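Local coordinates for protein ADP-ribosylglycohydrolase (Thermus thermophilus, PDB 2YZW) that belongs to the ADP-ribosylglycohydrolase family, an all-helical fold, and holds two neighbouring metal ions, here gadolinium, in an acidic site, at residues Trp55-Ser60 against Asp251-Gly256. Sequence-based numbering, arbitrary orientation.
With GD3 (gadolinium ion), chain C; GD3 (gadolinium ion), chain B.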
ATOM      1  N   TRP A  55     -12.513  -3.435  -4.950  1.00 11.79           N
ATOM      2  CA  TRP A  55     -11.646  -2.577  -4.155  1.00 11.06           C
ATOM      3  C   TRP A  55     -12.069  -1.108  -4.254  1.00 11.64           C
ATOM      4  O   TRP A  55     -13.125  -0.798  -4.806  1.00 13.68           O
ATOM      5  CB  TRP A  55     -10.191  -2.762  -4.594  1.00 10.37           C
ATOM      6  CG  TRP A  55     -10.055  -3.233  -6.002  1.00  9.28           C
ATOM      7  CD1 TRP A  55      -9.903  -4.524  -6.429  1.00 10.57           C
ATOM      8  CD2 TRP A  55     -10.080  -2.422  -7.179  1.00  9.15           C
ATOM      9  NE1 TRP A  55      -9.830  -4.564  -7.800  1.00  8.97           N
ATOM     10  CE2 TRP A  55      -9.937  -3.286  -8.286  1.00 10.05           C
ATOM     11  CE3 TRP A  55     -10.212  -1.044  -7.407  1.00  9.54           C
ATOM     12  CZ2 TRP A  55      -9.920  -2.819  -9.604  1.00 10.29           C
ATOM     13  CZ3 TRP A  55     -10.196  -0.580  -8.719  1.00 12.78           C
ATOM     14  CH2 TRP A  55     -10.051  -1.468  -9.799  1.00 11.08           C
ATOM     15  N   THR A  56     -11.244  -0.206  -3.730  1.00 10.43           N
ATOM     16  CA  THR A  56     -11.589   1.210  -3.726  1.00 10.12           C
ATOM     17  C   THR A  56     -10.512   2.118  -4.315  1.00  9.51           C
ATOM     18  O   THR A  56      -9.749   1.697  -5.183  1.00  9.09           O
ATOM     19  CB  THR A  56     -11.913   1.664  -2.288  1.00 10.78           C
ATOM     20  OG1 THR A  56     -10.707   1.721  -1.517  1.00 10.33           O
ATOM     21  CG2 THR A  56     -12.867   0.666  -1.634  1.00 12.59           C
ATOM     22  N   ASP A  57     -10.455   3.364  -3.843  1.00  9.51           N
ATOM     23  CA  ASP A  57      -9.481   4.325  -4.352  1.00  9.98           C
ATOM     24  C   ASP A  57      -8.040   3.886  -4.133  1.00  8.79           C
ATOM     25  O   ASP A  57      -7.146   4.254  -4.901  1.00  8.94           O
ATOM     26  CB  ASP A  57      -9.699   5.714  -3.725  1.00 11.39           C
ATOM     27  CG  ASP A  57      -9.477   5.728  -2.225  1.00 11.84           C
ATOM     28  OD1 ASP A  57      -8.876   6.698  -1.713  1.00 13.33           O
ATOM     29  OD2 ASP A  57      -9.918   4.777  -1.553  1.00 12.83           O
ATOM     30  N   ASP A  58      -7.812   3.098  -3.087  1.00  7.67           N
ATOM     31  CA  ASP A  58      -6.468   2.623  -2.786  1.00  8.74           C
ATOM     32  C   ASP A  58      -5.895   1.920  -4.014  1.00  8.54           C
ATOM     33  O   ASP A  58      -4.824   2.272  -4.505  1.00  8.31           O
ATOM     34  CB  ASP A  58      -6.502   1.646  -1.608  1.00  8.66           C
ATOM     35  CG  ASP A  58      -7.163   2.234  -0.376  1.00 12.98           C
ATOM     36  OD1 ASP A  58      -8.348   2.631  -0.461  1.00 11.04           O
ATOM     37  OD2 ASP A  58      -6.499   2.292   0.683  1.00 11.77           O
ATOM     38  N   THR A  59      -6.621   0.919  -4.498  1.00  6.61           N
ATOM     39  CA  THR A  59      -6.199   0.145  -5.656  1.00  7.37           C
ATOM     40  C   THR A  59      -6.302   0.960  -6.948  1.00  8.05           C
ATOM     41  O   THR A  59      -5.485   0.800  -7.854  1.00  8.83           O
ATOM     42  CB  THR A  59      -7.042  -1.147  -5.774  1.00  5.69           C
ATOM     43  OG1 THR A  59      -6.907  -1.911  -4.566  1.00  7.81           O
ATOM     44  CG2 THR A  59      -6.568  -1.994  -6.946  1.00  7.35           C
ATOM     45  N   SER A  60      -7.298   1.838  -7.034  1.00  8.78           N
ATOM     46  CA  SER A  60      -7.450   2.666  -8.226  1.00  9.80           C
ATOM     47  C   SER A  60      -6.197   3.507  -8.437  1.00  9.80           C
ATOM     48  O   SER A  60      -5.686   3.601  -9.553  1.00 10.20           O
ATOM     49  CB  SER A  60      -8.662   3.585  -8.102  1.00 11.10           C
ATOM     50  OG  SER A  60      -9.859   2.835  -8.064  1.00 15.29           O
ATOM     51  N   ASP A 251      -9.488   2.253   9.553  1.00  9.51           N
ATOM     52  CA  ASP A 251      -9.101   2.404   8.152  1.00  9.23           C
ATOM     53  C   ASP A 251      -8.659   1.017   7.689  1.00  8.91           C
ATOM     54  O   ASP A 251      -7.502   0.802   7.322  1.00  8.23           O
ATOM     55  CB  ASP A 251      -7.939   3.396   8.033  1.00  8.71           C
ATOM     56  CG  ASP A 251      -7.773   3.934   6.627  1.00 11.36           C
ATOM     57  OD1 ASP A 251      -8.371   3.354   5.701  1.00 10.51           O
ATOM     58  OD2 ASP A 251      -7.048   4.935   6.444  1.00 12.34           O
ATOM     59  N   ALA A 252      -9.600   0.079   7.700  1.00  7.83           N
ATOM     60  CA  ALA A 252      -9.309  -1.305   7.349  1.00  6.04           C
ATOM     61  C   ALA A 252      -8.900  -1.585   5.909  1.00  6.20           C
ATOM     62  O   ALA A 252      -8.065  -2.458   5.668  1.00  7.63           O
ATOM     63  CB  ALA A 252     -10.495  -2.194   7.732  1.00  6.40           C
ATOM     64  N   ASP A 253      -9.473  -0.871   4.947  1.00  6.78           N
ATOM     65  CA  ASP A 253      -9.101  -1.139   3.568  1.00  7.18           C
ATOM     66  C   ASP A 253      -7.662  -0.722   3.295  1.00  5.65           C
ATOM     67  O   ASP A 253      -6.941  -1.409   2.582  1.00  5.50           O
ATOM     68  CB  ASP A 253     -10.061  -0.451   2.576  1.00  9.76           C
ATOM     69  CG  ASP A 253     -10.008   1.075   2.623  1.00  9.50           C
ATOM     70  OD1 ASP A 253     -10.315   1.681   1.576  1.00  9.43           O
ATOM     71  OD2 ASP A 253      -9.697   1.681   3.669  1.00  8.32           O
ATOM     72  N   THR A 254      -7.240   0.389   3.888  1.00  7.57           N
ATOM     73  CA  THR A 254      -5.884   0.877   3.664  1.00  8.09           C
ATOM     74  C   THR A 254      -4.840   0.099   4.473  1.00  8.88           C
ATOM     75  O   THR A 254      -3.742  -0.173   3.983  1.00  8.70           O
ATOM     76  CB  THR A 254      -5.807   2.381   3.959  1.00  8.23           C
ATOM     77  OG1 THR A 254      -6.864   3.045   3.250  1.00  9.28           O
ATOM     78  CG2 THR A 254      -4.473   2.953   3.492  1.00  9.37           C
ATOM     79  N   VAL A 255      -5.171  -0.264   5.707  1.00  6.50           N
ATOM     80  CA  VAL A 255      -4.239  -1.055   6.503  1.00  6.57           C
ATOM     81  C   VAL A 255      -4.117  -2.400   5.782  1.00  5.65           C
ATOM     82  O   VAL A 255      -3.033  -2.971   5.665  1.00  6.72           O
ATOM     83  CB  VAL A 255      -4.764  -1.268   7.940  1.00  6.09           C
ATOM     84  CG1 VAL A 255      -3.976  -2.372   8.641  1.00  8.96           C
ATOM     85  CG2 VAL A 255      -4.636   0.030   8.723  1.00  6.49           C
ATOM     86  N   GLY A 256      -5.241  -2.896   5.281  1.00  4.85           N
ATOM     87  CA  GLY A 256      -5.218  -4.156   4.565  1.00  6.90           C
ATOM     88  C   GLY A 256      -4.383  -4.071   3.295  1.00  6.35           C
ATOM     89  O   GLY A 256      -3.656  -5.006   2.963  1.00  6.51           O
TER
HETATM   90 GD   GD3 C 502     -10.348   3.562   0.280  1.00 12.72          GD
HETATM   91 GD   GD3 B 501      -9.329   4.098   3.862  1.00 15.53          GD
HETATM   92  O   HOH W   1      -9.856   5.707   5.723  1.00 15.05           O
HETATM   93  O   HOH W   2     -11.348   4.006   2.360  1.00 11.06           O
HETATM   94  O   HOH W   3     -11.134   5.806   0.820  1.00 12.01           O
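T56 and D253 meet at a gadolinium ion in the two-metal centre of this all-helical ADP-ribosylglycohydrolase fold. The starts of helices 57-72 and 252-267 supply most of its protein ligands. T56 is the N-cap of the first helix. Its OG1 lies 2.6 Å from GD of chain C and also hydrogen-bonds D22 of helix 5-26. D57 adds one oxygen, OD2, at 2.2 Å from the same GD. Its CG sits between the backbone N and carbonyl carbon (chi1 64°), which turns the carboxylate to the metal. D58 uses both oxygens. OD1 binds this ion, while OD2 faces T254. Across the contact, D253 bridges the metals: OD1 is 2.3 Å from GD of chain C, and OD2 is 2.5 Å from GD of chain B. The carboxylate planes of D58 and D253 are 68° apart. Water 2 is a second bridge. D251 OD1 and E29 also bind the chain B ion, with T254 OG1 as a long ligand. The positive ions probably offset the negative charge of the gathered carboxylates. T254 OG1 lies 2.7 Å from D58 OD2 and 2.9 Å from D251 OD1, so its single proton may go to either acceptor.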